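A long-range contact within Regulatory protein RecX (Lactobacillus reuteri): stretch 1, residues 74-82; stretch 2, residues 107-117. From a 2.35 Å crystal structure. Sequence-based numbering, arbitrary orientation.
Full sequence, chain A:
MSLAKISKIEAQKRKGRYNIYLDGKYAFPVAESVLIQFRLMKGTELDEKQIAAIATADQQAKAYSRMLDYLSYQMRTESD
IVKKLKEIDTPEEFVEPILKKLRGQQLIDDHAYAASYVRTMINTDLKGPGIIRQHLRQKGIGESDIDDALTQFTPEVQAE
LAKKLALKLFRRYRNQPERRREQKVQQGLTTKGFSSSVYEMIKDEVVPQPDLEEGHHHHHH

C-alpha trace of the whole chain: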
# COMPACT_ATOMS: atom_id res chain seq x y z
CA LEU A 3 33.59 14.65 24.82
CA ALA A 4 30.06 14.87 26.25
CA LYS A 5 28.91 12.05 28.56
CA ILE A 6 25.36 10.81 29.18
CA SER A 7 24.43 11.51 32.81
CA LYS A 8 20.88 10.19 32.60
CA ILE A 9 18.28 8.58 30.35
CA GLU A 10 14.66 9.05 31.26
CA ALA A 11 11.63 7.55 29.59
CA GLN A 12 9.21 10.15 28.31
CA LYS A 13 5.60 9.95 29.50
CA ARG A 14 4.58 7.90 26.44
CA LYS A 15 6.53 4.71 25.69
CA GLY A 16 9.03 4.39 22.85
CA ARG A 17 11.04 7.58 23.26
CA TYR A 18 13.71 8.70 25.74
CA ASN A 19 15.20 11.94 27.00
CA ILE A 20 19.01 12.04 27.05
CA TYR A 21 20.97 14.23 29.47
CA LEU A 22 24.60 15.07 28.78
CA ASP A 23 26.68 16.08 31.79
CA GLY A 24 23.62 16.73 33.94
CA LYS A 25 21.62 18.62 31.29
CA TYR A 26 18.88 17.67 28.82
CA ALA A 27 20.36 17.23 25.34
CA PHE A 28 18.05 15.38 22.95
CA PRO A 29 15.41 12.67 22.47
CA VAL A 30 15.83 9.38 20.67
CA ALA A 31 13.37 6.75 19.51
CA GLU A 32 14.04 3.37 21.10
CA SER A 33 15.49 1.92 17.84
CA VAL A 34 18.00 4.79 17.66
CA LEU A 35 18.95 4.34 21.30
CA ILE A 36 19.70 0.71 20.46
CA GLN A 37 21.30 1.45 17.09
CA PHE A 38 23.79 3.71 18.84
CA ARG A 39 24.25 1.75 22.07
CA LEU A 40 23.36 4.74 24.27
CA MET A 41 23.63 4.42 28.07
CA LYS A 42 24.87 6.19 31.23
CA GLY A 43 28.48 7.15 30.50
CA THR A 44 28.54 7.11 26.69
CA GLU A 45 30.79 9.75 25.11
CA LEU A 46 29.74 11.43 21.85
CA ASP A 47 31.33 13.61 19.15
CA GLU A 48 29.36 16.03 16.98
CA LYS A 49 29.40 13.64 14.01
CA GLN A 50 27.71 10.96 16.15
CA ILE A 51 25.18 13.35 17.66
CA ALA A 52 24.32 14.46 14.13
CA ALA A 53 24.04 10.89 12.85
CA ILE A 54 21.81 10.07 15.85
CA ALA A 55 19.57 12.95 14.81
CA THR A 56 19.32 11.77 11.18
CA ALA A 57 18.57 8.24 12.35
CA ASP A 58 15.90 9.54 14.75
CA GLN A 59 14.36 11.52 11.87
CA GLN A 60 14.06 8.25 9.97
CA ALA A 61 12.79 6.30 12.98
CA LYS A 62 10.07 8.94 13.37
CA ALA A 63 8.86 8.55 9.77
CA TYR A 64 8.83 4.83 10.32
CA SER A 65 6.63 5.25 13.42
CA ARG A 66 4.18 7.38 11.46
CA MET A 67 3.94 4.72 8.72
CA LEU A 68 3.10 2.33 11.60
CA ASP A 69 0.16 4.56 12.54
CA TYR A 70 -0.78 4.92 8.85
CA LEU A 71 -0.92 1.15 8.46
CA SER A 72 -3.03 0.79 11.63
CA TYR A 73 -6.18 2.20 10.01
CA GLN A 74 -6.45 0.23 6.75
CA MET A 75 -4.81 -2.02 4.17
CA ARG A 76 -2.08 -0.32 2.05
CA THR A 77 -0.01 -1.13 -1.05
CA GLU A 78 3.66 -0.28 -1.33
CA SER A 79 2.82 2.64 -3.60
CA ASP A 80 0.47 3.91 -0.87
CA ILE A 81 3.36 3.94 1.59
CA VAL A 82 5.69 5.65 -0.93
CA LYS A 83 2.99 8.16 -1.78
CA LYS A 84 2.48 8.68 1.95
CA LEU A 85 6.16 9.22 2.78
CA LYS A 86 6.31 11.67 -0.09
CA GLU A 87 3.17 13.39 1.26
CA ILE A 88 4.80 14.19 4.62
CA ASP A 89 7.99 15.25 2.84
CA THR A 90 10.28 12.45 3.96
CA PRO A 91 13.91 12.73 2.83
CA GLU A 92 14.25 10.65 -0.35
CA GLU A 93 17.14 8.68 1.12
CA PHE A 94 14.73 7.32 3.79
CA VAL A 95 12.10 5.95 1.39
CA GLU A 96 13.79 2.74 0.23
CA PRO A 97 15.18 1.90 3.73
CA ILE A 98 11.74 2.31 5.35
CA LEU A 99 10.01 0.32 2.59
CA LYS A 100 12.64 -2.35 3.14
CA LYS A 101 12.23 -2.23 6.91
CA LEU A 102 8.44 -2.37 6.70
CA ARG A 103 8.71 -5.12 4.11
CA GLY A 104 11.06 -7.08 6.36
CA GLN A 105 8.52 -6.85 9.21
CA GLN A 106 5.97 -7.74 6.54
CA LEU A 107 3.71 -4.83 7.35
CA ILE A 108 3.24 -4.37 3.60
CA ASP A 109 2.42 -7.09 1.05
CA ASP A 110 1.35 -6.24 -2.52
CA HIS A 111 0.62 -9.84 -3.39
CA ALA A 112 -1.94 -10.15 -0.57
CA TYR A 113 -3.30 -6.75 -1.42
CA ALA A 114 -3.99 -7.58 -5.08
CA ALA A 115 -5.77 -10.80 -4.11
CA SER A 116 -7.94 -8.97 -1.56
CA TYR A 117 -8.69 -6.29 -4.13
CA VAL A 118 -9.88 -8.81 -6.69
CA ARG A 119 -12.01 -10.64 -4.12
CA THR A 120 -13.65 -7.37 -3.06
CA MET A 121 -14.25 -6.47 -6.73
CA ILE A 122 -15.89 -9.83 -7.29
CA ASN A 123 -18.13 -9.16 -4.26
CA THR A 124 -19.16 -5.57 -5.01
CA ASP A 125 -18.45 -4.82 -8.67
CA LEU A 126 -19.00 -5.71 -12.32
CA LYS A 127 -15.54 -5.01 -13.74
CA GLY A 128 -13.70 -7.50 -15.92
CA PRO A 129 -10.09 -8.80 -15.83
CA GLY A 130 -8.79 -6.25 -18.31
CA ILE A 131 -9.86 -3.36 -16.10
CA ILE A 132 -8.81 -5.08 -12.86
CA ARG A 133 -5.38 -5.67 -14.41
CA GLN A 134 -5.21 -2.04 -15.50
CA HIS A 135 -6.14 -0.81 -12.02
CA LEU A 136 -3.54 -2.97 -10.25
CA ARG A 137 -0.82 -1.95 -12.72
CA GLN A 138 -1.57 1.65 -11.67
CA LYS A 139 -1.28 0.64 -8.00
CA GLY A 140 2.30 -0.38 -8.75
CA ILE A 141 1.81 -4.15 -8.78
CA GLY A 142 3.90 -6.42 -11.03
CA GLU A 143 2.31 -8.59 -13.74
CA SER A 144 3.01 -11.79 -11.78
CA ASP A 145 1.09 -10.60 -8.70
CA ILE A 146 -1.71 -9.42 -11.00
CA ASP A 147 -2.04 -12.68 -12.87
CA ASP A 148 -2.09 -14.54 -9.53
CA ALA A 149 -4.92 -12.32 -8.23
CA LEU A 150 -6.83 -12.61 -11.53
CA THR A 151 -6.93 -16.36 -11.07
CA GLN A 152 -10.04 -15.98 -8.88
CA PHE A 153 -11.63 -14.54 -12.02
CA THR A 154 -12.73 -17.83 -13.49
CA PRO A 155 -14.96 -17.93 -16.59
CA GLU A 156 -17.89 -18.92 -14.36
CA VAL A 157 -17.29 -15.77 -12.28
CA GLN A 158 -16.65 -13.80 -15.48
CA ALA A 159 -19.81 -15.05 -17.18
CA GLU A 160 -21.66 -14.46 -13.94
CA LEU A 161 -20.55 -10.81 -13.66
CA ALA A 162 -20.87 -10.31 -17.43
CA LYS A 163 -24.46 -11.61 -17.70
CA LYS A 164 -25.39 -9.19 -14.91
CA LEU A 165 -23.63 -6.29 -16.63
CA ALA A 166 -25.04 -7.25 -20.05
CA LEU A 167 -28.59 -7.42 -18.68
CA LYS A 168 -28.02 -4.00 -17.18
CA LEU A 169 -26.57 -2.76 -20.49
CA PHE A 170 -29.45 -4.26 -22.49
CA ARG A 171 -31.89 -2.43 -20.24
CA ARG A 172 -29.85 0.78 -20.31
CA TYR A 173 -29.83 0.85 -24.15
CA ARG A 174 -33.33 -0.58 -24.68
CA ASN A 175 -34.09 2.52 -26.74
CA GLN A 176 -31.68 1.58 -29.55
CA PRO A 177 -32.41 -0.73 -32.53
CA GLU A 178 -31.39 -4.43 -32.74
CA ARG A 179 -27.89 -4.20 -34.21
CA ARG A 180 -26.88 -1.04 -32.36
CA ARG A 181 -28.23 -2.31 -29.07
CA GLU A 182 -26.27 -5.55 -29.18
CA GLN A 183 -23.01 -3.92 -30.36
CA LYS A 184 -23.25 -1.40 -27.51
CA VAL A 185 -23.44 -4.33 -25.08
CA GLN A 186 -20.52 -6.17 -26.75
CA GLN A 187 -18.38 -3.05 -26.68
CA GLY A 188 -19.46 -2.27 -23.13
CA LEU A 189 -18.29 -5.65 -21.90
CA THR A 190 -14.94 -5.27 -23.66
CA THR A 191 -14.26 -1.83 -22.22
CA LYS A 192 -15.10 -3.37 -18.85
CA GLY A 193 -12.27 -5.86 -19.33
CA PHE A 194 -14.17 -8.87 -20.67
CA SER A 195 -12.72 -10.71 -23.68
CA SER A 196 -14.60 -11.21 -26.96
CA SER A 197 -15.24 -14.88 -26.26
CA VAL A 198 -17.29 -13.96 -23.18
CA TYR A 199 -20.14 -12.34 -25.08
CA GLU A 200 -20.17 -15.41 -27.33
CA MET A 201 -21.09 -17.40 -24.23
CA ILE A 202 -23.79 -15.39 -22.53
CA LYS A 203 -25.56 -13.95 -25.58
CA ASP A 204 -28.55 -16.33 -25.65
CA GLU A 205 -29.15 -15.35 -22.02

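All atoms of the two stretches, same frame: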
# COMPACT_ATOMS: atom_id res chain seq x y z
N GLN A 74 -5.98 1.00 7.90
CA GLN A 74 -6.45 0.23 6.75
C GLN A 74 -5.32 -0.41 5.96
O GLN A 74 -4.15 -0.10 6.14
CB GLN A 74 -7.23 1.14 5.79
CG GLN A 74 -8.60 1.59 6.28
CD GLN A 74 -9.21 2.67 5.39
OE1 GLN A 74 -10.22 3.28 5.76
NE2 GLN A 74 -8.61 2.89 4.23
N MET A 75 -5.71 -1.30 5.05
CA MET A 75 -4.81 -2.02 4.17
C MET A 75 -4.16 -1.04 3.18
O MET A 75 -4.84 -0.17 2.64
CB MET A 75 -5.62 -3.08 3.42
CG MET A 75 -4.83 -4.03 2.53
SD MET A 75 -5.94 -5.26 1.76
CE MET A 75 -6.45 -6.21 3.25
N ARG A 76 -2.85 -1.19 2.95
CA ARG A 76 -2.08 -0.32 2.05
C ARG A 76 -1.15 -1.09 1.12
O ARG A 76 -0.62 -2.14 1.50
CB ARG A 76 -1.18 0.63 2.84
CG ARG A 76 -1.75 1.22 4.10
CD ARG A 76 -2.83 2.24 3.82
NE ARG A 76 -3.27 2.84 5.07
CZ ARG A 76 -4.21 3.77 5.16
NH1 ARG A 76 -4.81 4.22 4.06
NH2 ARG A 76 -4.53 4.26 6.35
N THR A 77 -0.93 -0.54 -0.07
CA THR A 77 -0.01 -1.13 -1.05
C THR A 77 1.32 -0.44 -0.79
O THR A 77 1.40 0.50 0.02
CB THR A 77 -0.39 -0.78 -2.51
OG1 THR A 77 -0.41 0.65 -2.65
CG2 THR A 77 -1.74 -1.36 -2.89
N GLU A 78 2.35 -0.88 -1.48
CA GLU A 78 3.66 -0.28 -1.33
C GLU A 78 3.59 1.15 -1.86
O GLU A 78 4.11 2.08 -1.25
CB GLU A 78 4.70 -1.09 -2.11
CG GLU A 78 6.03 -0.39 -2.27
CD GLU A 78 7.05 -1.23 -3.03
OE1 GLU A 78 7.44 -2.30 -2.50
OE2 GLU A 78 7.44 -0.82 -4.15
N SER A 79 2.94 1.32 -3.00
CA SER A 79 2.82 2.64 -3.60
C SER A 79 2.02 3.59 -2.71
O SER A 79 2.11 4.80 -2.86
CB SER A 79 2.19 2.56 -4.99
OG SER A 79 0.85 2.13 -4.93
N ASP A 80 1.22 3.05 -1.79
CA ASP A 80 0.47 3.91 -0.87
C ASP A 80 1.45 4.44 0.16
O ASP A 80 1.40 5.60 0.55
CB ASP A 80 -0.65 3.14 -0.15
CG ASP A 80 -1.85 2.86 -1.03
OD1 ASP A 80 -2.08 3.62 -2.00
OD2 ASP A 80 -2.58 1.88 -0.73
N ILE A 81 2.35 3.56 0.61
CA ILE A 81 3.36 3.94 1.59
C ILE A 81 4.33 4.98 1.02
O ILE A 81 4.65 5.95 1.69
CB ILE A 81 4.15 2.71 2.04
CG1 ILE A 81 3.20 1.68 2.66
CG2 ILE A 81 5.24 3.13 3.02
CD1 ILE A 81 2.41 2.20 3.84
N VAL A 82 4.78 4.75 -0.21
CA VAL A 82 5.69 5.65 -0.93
C VAL A 82 5.02 7.00 -1.11
O VAL A 82 5.60 8.05 -0.83
CB VAL A 82 6.03 5.09 -2.33
CG1 VAL A 82 6.72 6.14 -3.17
CG2 VAL A 82 6.92 3.86 -2.20
N LEU A 107 4.82 -5.68 6.99
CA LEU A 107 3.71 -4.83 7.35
C LEU A 107 3.07 -4.35 6.04
O LEU A 107 2.03 -3.70 6.04
CB LEU A 107 4.21 -3.67 8.20
CG LEU A 107 4.83 -4.17 9.50
CD1 LEU A 107 5.40 -3.02 10.31
CD2 LEU A 107 3.76 -4.89 10.31
N ILE A 108 3.73 -4.68 4.94
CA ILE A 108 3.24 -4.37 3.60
C ILE A 108 3.38 -5.63 2.75
O ILE A 108 4.35 -6.38 2.89
CB ILE A 108 4.01 -3.20 2.95
CG1 ILE A 108 5.50 -3.51 2.90
CG2 ILE A 108 3.73 -1.92 3.72
CD1 ILE A 108 6.31 -2.40 2.23
N ASP A 109 2.40 -5.89 1.88
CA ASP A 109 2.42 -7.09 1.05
C ASP A 109 1.51 -6.88 -0.16
O ASP A 109 0.30 -7.06 -0.07
CB ASP A 109 1.91 -8.26 1.88
CG ASP A 109 2.10 -9.60 1.20
OD1 ASP A 109 2.52 -9.63 0.03
OD2 ASP A 109 1.83 -10.63 1.85
N ASP A 110 2.11 -6.50 -1.29
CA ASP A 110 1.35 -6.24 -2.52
C ASP A 110 0.68 -7.47 -3.12
O ASP A 110 -0.32 -7.36 -3.82
CB ASP A 110 2.26 -5.59 -3.57
CG ASP A 110 2.43 -4.10 -3.35
OD1 ASP A 110 2.01 -3.62 -2.28
OD2 ASP A 110 3.00 -3.41 -4.23
N HIS A 111 1.22 -8.64 -2.84
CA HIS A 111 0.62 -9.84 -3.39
C HIS A 111 -0.71 -10.13 -2.68
O HIS A 111 -1.69 -10.52 -3.31
CB HIS A 111 1.60 -11.00 -3.27
CG HIS A 111 1.14 -12.25 -3.94
ND1 HIS A 111 0.23 -13.11 -3.37
CD2 HIS A 111 1.44 -12.78 -5.15
CE1 HIS A 111 -0.02 -14.11 -4.19
NE2 HIS A 111 0.71 -13.94 -5.28
N ALA A 112 -0.74 -9.90 -1.37
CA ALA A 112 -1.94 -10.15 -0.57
C ALA A 112 -2.95 -9.04 -0.83
O ALA A 112 -4.16 -9.24 -0.78
CB ALA A 112 -1.58 -10.18 0.91
N TYR A 113 -2.43 -7.86 -1.12
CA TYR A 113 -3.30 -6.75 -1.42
C TYR A 113 -4.06 -7.00 -2.73
O TYR A 113 -5.29 -6.87 -2.77
CB TYR A 113 -2.48 -5.47 -1.54
CG TYR A 113 -3.35 -4.26 -1.78
CD1 TYR A 113 -3.71 -3.43 -0.72
CD2 TYR A 113 -3.85 -3.99 -3.05
CE1 TYR A 113 -4.57 -2.34 -0.94
CE2 TYR A 113 -4.70 -2.92 -3.28
CZ TYR A 113 -5.06 -2.10 -2.22
OH TYR A 113 -5.91 -1.04 -2.45
N ALA A 114 -3.35 -7.37 -3.79
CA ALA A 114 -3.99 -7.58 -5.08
C ALA A 114 -5.09 -8.64 -5.00
O ALA A 114 -6.17 -8.48 -5.59
CB ALA A 114 -2.95 -7.98 -6.14
N ALA A 115 -4.81 -9.72 -4.27
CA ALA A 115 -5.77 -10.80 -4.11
C ALA A 115 -7.02 -10.29 -3.39
O ALA A 115 -8.15 -10.61 -3.79
CB ALA A 115 -5.15 -11.96 -3.33
N SER A 116 -6.83 -9.51 -2.33
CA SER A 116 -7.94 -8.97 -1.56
C SER A 116 -8.74 -8.00 -2.41
O SER A 116 -9.96 -7.91 -2.29
CB SER A 116 -7.43 -8.22 -0.32
OG SER A 116 -6.81 -9.12 0.59
N TYR A 117 -8.03 -7.25 -3.26
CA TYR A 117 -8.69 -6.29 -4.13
C TYR A 117 -9.60 -7.01 -5.10
O TYR A 117 -10.75 -6.63 -5.28
CB TYR A 117 -7.65 -5.49 -4.91
CG TYR A 117 -8.27 -4.49 -5.86
CD1 TYR A 117 -8.70 -3.25 -5.40
CD2 TYR A 117 -8.44 -4.79 -7.21
CE1 TYR A 117 -9.28 -2.33 -6.26
CE2 TYR A 117 -9.02 -3.88 -8.08
CZ TYR A 117 -9.44 -2.64 -7.60
OH TYR A 117 -10.00 -1.72 -8.45
O HOH W 1 2.70 -1.05 -4.93

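The two stretches meet where each turns from loop into helix, burying 476 Å² in all, and the contact combines one direct hydrogen bond with a band of apolar packing. The contact begins at Met 75, whose side chain, with chi1 and chi2 both t, reaches out toward the helix of stretch 2. Its CG sits 3.5 Å from CD1 of Tyr 113, and its SD reaches to 3.9 Å from CB of Ser 116; a flexible, unbranched thioether can reach both residues, and the sulfur approaches the tyrosine ring obliquely. Arg 76 points its CA-to-CB bond away and contributes backbone instead, with its C 3.9 Å from CD1 of Tyr 113.

Thr 77 serves both the helix and the contact. It is the N-cap residue of the stretch 1 helix, and its N donates to OD2 of Asp 80 (3.0 Å), while OG1 donates to OG of Ser 79 (3.0 Å). With the hydroxyl so placed, the methyl is left for the other stretch: CG2 lies 3.2 Å from the centroid of the Tyr 113 ring, almost on the ring normal, a CH-pi contact over one face. A beta-branched residue carrying both groups suits this buried site.

At Glu 78 the backbone matters most. Its N, unpaired within the first turn of the helix, donates to OD1 of Asp 110 (2.9 Å), a carboxylate brought across by its m rotamer. The next amide is reached through water 1, which accepts from N of Ser 79 (3.1 Å) and donates to OD2 of Asp 110 (2.5 Å). One aspartate thus serves two successive amides.

One turn further on, Ile 81 points toward stretch 2, and its CG1 packs 3.8 Å from CG2 of Ile 108. Both residues are buried, where branched aliphatic side chains fill space without leaving polar groups unsatisfied.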